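Local coordinates for D-isomer specific 2-hydroxyacid dehydrogenase family protein (Desulfovibrio vulgaris, PDB 5TX7) that probably catalyses the NAD- or NADP-dependent oxidation of D-2-hydroxyacids to 2-oxoacids, or the reverse reduction, at residues 249-254 with 273-278; 217-222 with 245-250; 112-117 with 230-235. All coordinates share one frame; numbering follows the deposited sequence.

Interaction 1 (249-254 with 273-278); sequences EALDSG and NPLLSA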
# COMPACT_ATOMS: atom_id res chain seq x y z
N GLU A 249 -1.65 -10.29 23.47
CA GLU A 249 -2.93 -10.34 24.17
C GLU A 249 -3.95 -9.35 23.60
O GLU A 249 -5.13 -9.68 23.48
CB GLU A 249 -2.74 -10.18 25.70
CG GLU A 249 -2.64 -11.52 26.46
CD GLU A 249 -1.77 -11.51 27.74
OE1 GLU A 249 -1.34 -12.62 28.15
OE2 GLU A 249 -1.51 -10.44 28.36
N ALA A 250 -3.50 -8.16 23.21
CA ALA A 250 -4.39 -7.15 22.57
C ALA A 250 -4.90 -7.58 21.20
O ALA A 250 -6.03 -7.26 20.83
CB ALA A 250 -3.69 -5.80 22.44
N LEU A 251 -4.06 -8.28 20.45
CA LEU A 251 -4.47 -8.84 19.17
C LEU A 251 -5.49 -9.95 19.39
O LEU A 251 -6.54 -9.93 18.75
CB LEU A 251 -3.25 -9.34 18.39
CG LEU A 251 -2.41 -8.20 17.76
CD1 LEU A 251 -0.99 -8.67 17.41
CD2 LEU A 251 -3.08 -7.61 16.53
N ASP A 252 -5.21 -10.88 20.31
CA ASP A 252 -6.14 -11.99 20.57
C ASP A 252 -7.48 -11.52 21.15
O ASP A 252 -8.53 -12.09 20.81
CB ASP A 252 -5.49 -13.09 21.45
CG ASP A 252 -4.39 -13.91 20.69
OD1 ASP A 252 -4.60 -14.32 19.52
OD2 ASP A 252 -3.31 -14.16 21.28
N SER A 253 -7.47 -10.47 21.97
CA SER A 253 -8.71 -9.91 22.56
C SER A 253 -9.55 -9.07 21.60
O SER A 253 -10.73 -8.88 21.85
CB SER A 253 -8.39 -9.05 23.80
OG SER A 253 -8.05 -7.72 23.45
N GLY A 254 -8.95 -8.56 20.53
CA GLY A 254 -9.64 -7.70 19.57
C GLY A 254 -9.44 -6.21 19.80
O GLY A 254 -10.01 -5.38 19.06
N ASN A 273 7.89 -17.03 20.28
CA ASN A 273 7.63 -15.58 20.40
C ASN A 273 6.11 -15.41 20.33
O ASN A 273 5.48 -15.93 19.41
CB ASN A 273 8.30 -14.81 19.25
CG ASN A 273 8.22 -13.29 19.41
OD1 ASN A 273 7.15 -12.74 19.65
ND2 ASN A 273 9.36 -12.61 19.25
N PRO A 274 5.51 -14.70 21.31
CA PRO A 274 4.04 -14.63 21.32
C PRO A 274 3.44 -13.94 20.08
O PRO A 274 2.31 -14.24 19.69
CB PRO A 274 3.72 -13.83 22.60
CG PRO A 274 4.97 -13.07 22.89
CD PRO A 274 6.10 -13.93 22.42
N LEU A 275 4.21 -13.07 19.43
CA LEU A 275 3.75 -12.39 18.22
C LEU A 275 3.65 -13.29 16.98
O LEU A 275 2.94 -12.93 16.04
CB LEU A 275 4.58 -11.13 17.96
CG LEU A 275 4.42 -10.06 19.06
CD1 LEU A 275 5.49 -8.99 18.96
CD2 LEU A 275 3.02 -9.46 19.07
N LEU A 276 4.31 -14.45 17.00
CA LEU A 276 4.16 -15.44 15.92
C LEU A 276 2.93 -16.35 16.05
O LEU A 276 2.55 -17.02 15.09
CB LEU A 276 5.43 -16.28 15.77
CG LEU A 276 6.58 -15.56 15.11
CD1 LEU A 276 7.89 -16.28 15.38
CD2 LEU A 276 6.37 -15.43 13.60
N SER A 277 2.32 -16.38 17.24
CA SER A 277 1.07 -17.13 17.47
C SER A 277 -0.17 -16.22 17.49
O SER A 277 -1.30 -16.73 17.58
CB SER A 277 1.15 -17.88 18.81
OG SER A 277 2.39 -18.54 18.96
N ALA A 278 0.03 -14.91 17.43
CA ALA A 278 -1.07 -13.95 17.58
C ALA A 278 -1.83 -13.79 16.27
O ALA A 278 -1.21 -13.75 15.20
CB ALA A 278 -0.53 -12.58 18.02

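Interaction 2 (217-222 with 245-250); sequences GLVDAR and RAVAEA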
# COMPACT_ATOMS: atom_id res chain seq x y z
N GLY A 217 9.65 -0.18 26.08
CA GLY A 217 8.33 -0.64 26.51
C GLY A 217 7.27 0.44 26.51
O GLY A 217 6.37 0.45 27.36
N LEU A 218 7.40 1.36 25.55
CA LEU A 218 6.46 2.47 25.36
C LEU A 218 5.05 1.96 25.11
O LEU A 218 4.10 2.41 25.75
CB LEU A 218 6.96 3.30 24.18
CG LEU A 218 6.31 4.55 23.64
CD1 LEU A 218 7.41 5.34 22.93
CD2 LEU A 218 5.18 4.22 22.68
N VAL A 219 4.93 1.03 24.17
CA VAL A 219 3.66 0.37 23.88
C VAL A 219 3.47 -0.77 24.89
O VAL A 219 3.87 -1.93 24.64
CB VAL A 219 3.59 -0.13 22.43
CG1 VAL A 219 2.22 -0.76 22.14
CG2 VAL A 219 3.89 1.03 21.48
N ASP A 220 2.87 -0.42 26.02
CA ASP A 220 2.64 -1.35 27.12
C ASP A 220 1.15 -1.62 27.30
O ASP A 220 0.31 -0.98 26.66
CB ASP A 220 3.30 -0.83 28.42
CG ASP A 220 2.77 0.53 28.90
OD1 ASP A 220 1.87 1.13 28.27
OD2 ASP A 220 3.29 1.00 29.94
N ALA A 221 0.85 -2.56 28.20
CA ALA A 221 -0.52 -2.95 28.50
C ALA A 221 -1.45 -1.78 28.77
O ALA A 221 -2.59 -1.81 28.32
CB ALA A 221 -0.55 -3.93 29.68
N ARG A 222 -0.96 -0.76 29.49
CA ARG A 222 -1.76 0.42 29.88
C ARG A 222 -2.16 1.31 28.71
O ARG A 222 -3.32 1.71 28.63
CB ARG A 222 -1.02 1.28 30.91
CG ARG A 222 -1.85 2.47 31.44
CD ARG A 222 -1.04 3.38 32.35
NE ARG A 222 0.16 3.88 31.68
CZ ARG A 222 0.27 5.01 30.98
NH1 ARG A 222 1.44 5.29 30.42
NH2 ARG A 222 -0.73 5.88 30.85
N ARG A 245 4.31 -9.24 24.87
CA ARG A 245 3.24 -9.99 25.53
C ARG A 245 1.91 -9.24 25.48
O ARG A 245 0.89 -9.78 25.05
CB ARG A 245 3.64 -10.28 26.99
CG ARG A 245 2.60 -10.98 27.85
CD ARG A 245 2.04 -12.25 27.21
NE ARG A 245 3.06 -13.27 26.99
CZ ARG A 245 2.83 -14.56 26.71
NH1 ARG A 245 1.58 -15.04 26.61
NH2 ARG A 245 3.86 -15.39 26.53
N ALA A 246 1.92 -8.00 25.91
CA ALA A 246 0.73 -7.15 25.93
C ALA A 246 0.12 -6.99 24.54
O ALA A 246 -1.11 -7.00 24.38
CB ALA A 246 1.04 -5.80 26.53
N VAL A 247 0.99 -6.87 23.53
CA VAL A 247 0.53 -6.71 22.15
C VAL A 247 -0.13 -8.00 21.65
O VAL A 247 -1.19 -7.96 21.03
CB VAL A 247 1.68 -6.22 21.25
CG1 VAL A 247 1.28 -6.21 19.78
CG2 VAL A 247 2.14 -4.83 21.68
N ALA A 248 0.48 -9.15 21.95
CA ALA A 248 -0.12 -10.43 21.58
C ALA A 248 -1.53 -10.57 22.17
O ALA A 248 -2.47 -10.89 21.47
CB ALA A 248 0.77 -11.58 22.02
N GLU A 249 -1.65 -10.29 23.47
CA GLU A 249 -2.93 -10.34 24.17
C GLU A 249 -3.95 -9.35 23.60
O GLU A 249 -5.13 -9.68 23.48
CB GLU A 249 -2.74 -10.18 25.70
CG GLU A 249 -2.64 -11.52 26.46
CD GLU A 249 -1.77 -11.51 27.74
OE1 GLU A 249 -1.34 -12.62 28.15
OE2 GLU A 249 -1.51 -10.44 28.36
N ALA A 250 -3.50 -8.16 23.21
CA ALA A 250 -4.39 -7.15 22.57
C ALA A 250 -4.90 -7.58 21.20
O ALA A 250 -6.03 -7.26 20.83
CB ALA A 250 -3.69 -5.80 22.44

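Interaction 3 (112-117 with 230-235); sequences LELCRR and GSYLIN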
# COMPACT_ATOMS: atom_id res chain seq x y z
N LEU A 112 -2.05 -1.11 4.81
CA LEU A 112 -3.02 -1.41 3.76
C LEU A 112 -3.23 -2.89 3.53
O LEU A 112 -4.34 -3.29 3.14
CB LEU A 112 -2.64 -0.72 2.44
CG LEU A 112 -2.88 0.79 2.44
CD1 LEU A 112 -2.24 1.40 1.20
CD2 LEU A 112 -4.36 1.10 2.48
N GLU A 113 -2.21 -3.69 3.77
CA GLU A 113 -2.39 -5.14 3.75
C GLU A 113 -3.27 -5.56 4.91
O GLU A 113 -4.07 -6.47 4.73
CB GLU A 113 -1.07 -5.91 3.71
CG GLU A 113 -1.18 -7.44 3.69
CD GLU A 113 -1.84 -8.08 2.47
OE1 GLU A 113 -1.93 -7.46 1.37
OE2 GLU A 113 -2.25 -9.27 2.63
N LEU A 114 -3.14 -4.93 6.07
CA LEU A 114 -4.06 -5.24 7.18
C LEU A 114 -5.51 -4.78 6.84
O LEU A 114 -6.48 -5.45 7.20
CB LEU A 114 -3.60 -4.61 8.49
CG LEU A 114 -2.29 -5.16 9.08
CD1 LEU A 114 -1.62 -4.20 10.06
CD2 LEU A 114 -2.53 -6.49 9.78
N CYS A 115 -5.65 -3.65 6.15
CA CYS A 115 -6.96 -3.08 5.87
C CYS A 115 -7.72 -3.72 4.71
O CYS A 115 -8.94 -3.84 4.77
CB CYS A 115 -6.87 -1.58 5.65
SG CYS A 115 -6.49 -0.76 7.22
N ARG A 116 -6.99 -4.12 3.67
CA ARG A 116 -7.57 -4.73 2.45
C ARG A 116 -7.21 -6.20 2.26
O ARG A 116 -7.97 -6.93 1.62
CB ARG A 116 -7.11 -3.95 1.23
CG ARG A 116 -7.18 -2.42 1.35
CD ARG A 116 -8.58 -1.95 1.66
NE ARG A 116 -9.49 -2.13 0.51
CZ ARG A 116 -10.07 -1.16 -0.19
NH1 ARG A 116 -9.88 0.14 0.08
NH2 ARG A 116 -10.87 -1.51 -1.20
N ARG A 117 -6.08 -6.66 2.80
CA ARG A 117 -5.66 -8.05 2.67
C ARG A 117 -5.60 -8.46 1.20
O ARG A 117 -6.17 -9.49 0.83
CB ARG A 117 -6.58 -8.96 3.51
CG ARG A 117 -6.43 -8.81 5.01
CD ARG A 117 -5.23 -9.59 5.49
NE ARG A 117 -5.00 -9.47 6.93
CZ ARG A 117 -3.92 -9.93 7.58
NH1 ARG A 117 -2.90 -10.52 6.93
NH2 ARG A 117 -3.82 -9.78 8.90
N GLY A 230 -10.48 -2.17 17.83
CA GLY A 230 -10.38 -2.10 16.38
C GLY A 230 -9.22 -1.28 15.85
O GLY A 230 -9.15 -1.02 14.63
N SER A 231 -8.28 -0.89 16.71
CA SER A 231 -7.15 -0.04 16.28
C SER A 231 -5.98 -0.84 15.71
O SER A 231 -5.93 -2.09 15.82
CB SER A 231 -6.67 0.84 17.44
OG SER A 231 -7.69 1.76 17.81
N TYR A 232 -5.07 -0.13 15.05
CA TYR A 232 -3.91 -0.74 14.39
C TYR A 232 -2.61 -0.20 14.96
O TYR A 232 -2.51 0.99 15.25
CB TYR A 232 -3.95 -0.49 12.88
CG TYR A 232 -5.10 -1.17 12.17
CD1 TYR A 232 -5.01 -2.50 11.77
CD2 TYR A 232 -6.30 -0.49 11.92
CE1 TYR A 232 -6.06 -3.13 11.10
CE2 TYR A 232 -7.36 -1.11 11.28
CZ TYR A 232 -7.25 -2.44 10.88
OH TYR A 232 -8.31 -3.06 10.22
N LEU A 233 -1.61 -1.09 15.12
CA LEU A 233 -0.24 -0.71 15.53
C LEU A 233 0.78 -1.07 14.45
O LEU A 233 0.75 -2.17 13.90
CB LEU A 233 0.13 -1.45 16.82
CG LEU A 233 1.53 -1.18 17.38
CD1 LEU A 233 1.72 0.27 17.77
CD2 LEU A 233 1.80 -2.12 18.53
N ILE A 234 1.67 -0.14 14.13
CA ILE A 234 2.73 -0.37 13.13
C ILE A 234 4.05 -0.02 13.79
O ILE A 234 4.17 1.04 14.42
CB ILE A 234 2.57 0.54 11.88
CG1 ILE A 234 1.16 0.45 11.27
CG2 ILE A 234 3.61 0.17 10.83
CD1 ILE A 234 0.81 -0.91 10.66
N ASN A 235 5.04 -0.89 13.61
CA ASN A 235 6.37 -0.66 14.17
C ASN A 235 7.45 -1.03 13.16
O ASN A 235 7.76 -2.21 12.96
CB ASN A 235 6.56 -1.47 15.42
CG ASN A 235 7.88 -1.20 16.12
OD1 ASN A 235 8.44 -0.12 16.01
ND2 ASN A 235 8.37 -2.17 16.87

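Interaction 1 (249-254 with 273-278)
D252 and A278 mark the closest pass of the two backbones, their CA atoms 6.2 Å apart, where the last turn of helix 244-253 meets the end of the short, weakly bonded helix 274-277. The long helix finishes in a Schellman motif at G254, whose positive phi suits glycine. The short one begins at N273, the N-cap: OD1 of N273 accepts the amide N-H of L275 at 3.0 Å, in the carbonyl plane and on a lone pair, so asparagine serves here as a cap.

L251 carries most of the side-chain contact. Its CB points toward the other segment, and a chi1 of -75°, with CG beside the backbone N, carries CD1 on to A278. This branch meets A278 CB at 4.0 Å and, more loosely, L275 CD2 at 4.4 Å. A single methyl is enough for A278 to meet L251 where the backbones pass closest. At the exposed border, OD1 of D252 comes within 4.0 Å of A278 CA, a carboxylate resting beside backbone, while the carbonyl of D252 accepts a weak bond from K279. L251 also reaches L256, A259 and C281 on two strands, and L275 touches L261.

The arrangement belongs to a Rossmann-type parallel sheet: the crossover helix before strand 256-261 packs against the connection that leads on to strand 281-283.

Interaction 2 (217-222 with 245-250)
The methyl of A246 rests largely on backbone: its CB lies 3.7 Å from A221 N and 3.8 Å from A221 CA. The single methyls of A221 and A246 suit so close an approach, with their CA atoms 5.1 Å apart and the two CB atoms 4.0 Å apart.

The chain reaches this position through tight turning. V219 is the centre of an inverse gamma turn, in which the amide of D220 makes a weak bond back to the carbonyl of L218. The turn presents the V219 side chain to V247, and the two cross obliquely with V219 CG1 and V247 CG2 4.1 Å apart. With CG1 of V219 anti to its own nitrogen (chi1 -177°) and CG2 of V247 anti to its carbonyl carbon, a single branch of each valine does the touching; compact beta-branched residues fit this buried spot. The backbone of V219 is also bonded to L241 and D243, which fixes the turn against the loop leading into helix 244-253.

D220 turns its side chain away from that helix and serves as the N-cap of helix 221-225, OD1 accepting from the amide of R223. One turn later L224 of the same helix packs on V219, A246 and V247, and F199 of helix 195-201 covers V219 as well.

Such contact between neighbouring connections, one entering strand 231-235 and the other leaving it, is characteristic of successive beta-alpha-beta crossovers lying on one face of a Rossmann-type sheet.

Interaction 3 (112-117 with 230-235)
L114 makes the first contact with strand 231-235 along the end of helix 100-116, which runs nearly antiparallel to the strand: the short axes make an angle of 153° and pass 10.4 Å apart. CB of L114 comes obliquely against the Y232 ring, 3.9 Å from CE1. Farther out, its CD1 branch reaches I234 CD1 at 4.1 Å, so the one leucine slides past both side chains and touches each with a different part.

C115 follows with a sulfur-aromatic contact. Its SG lies over one face of the Y232 ring, 4.4 Å from the centroid and 26° off the normal; small, polarisable sulfur suits such a seat. The ring arrives there with its CG beside the backbone N (chi1 -66°), and its hydroxyl bonds to E144 OE1, a buried polar end thereby satisfied. The backbone of C115 is bonded to E144 as well, which ties that residue to both partners.

The guanidinium of R116 bonds the carbonyls of A288 and S102 of the second subunit. At R117 the helix ends with positive phi.

Y232 points toward the helix, the end of I234 bends to it, and L233 points away, as side chains alternate along a beta strand. Packed by helix 100-116 on one face and by V219 and V247 on the other, the strand fits an inner position in the parallel sheet of a Rossmann-type NAD-binding domain.

Overall arrangement
The chain first meets these contacts at 112-117, and interaction 3 closes a long loop of 112 residues when strand 231-235 arrives. Before that, 217-222 has passed; interaction 2 closes at 245-250, after the strand, so interactions 2 and 3 cross. Interaction 1 opens as interaction 2 ends, sharing E249 and A250, and closes an 18-residue loop at 273-278, in series with interaction 3. L233 CD2 joins interactions 2 and 3, packing on V219 CG1 at 3.9 Å, while L275 CD2 meets V247 CG1 between interactions 1 and 2. Interaction 3 joins helix 100-116 to one face of strand 231-235, while interactions 1 and 2 link helix 244-253 to the connections beside it on the other face.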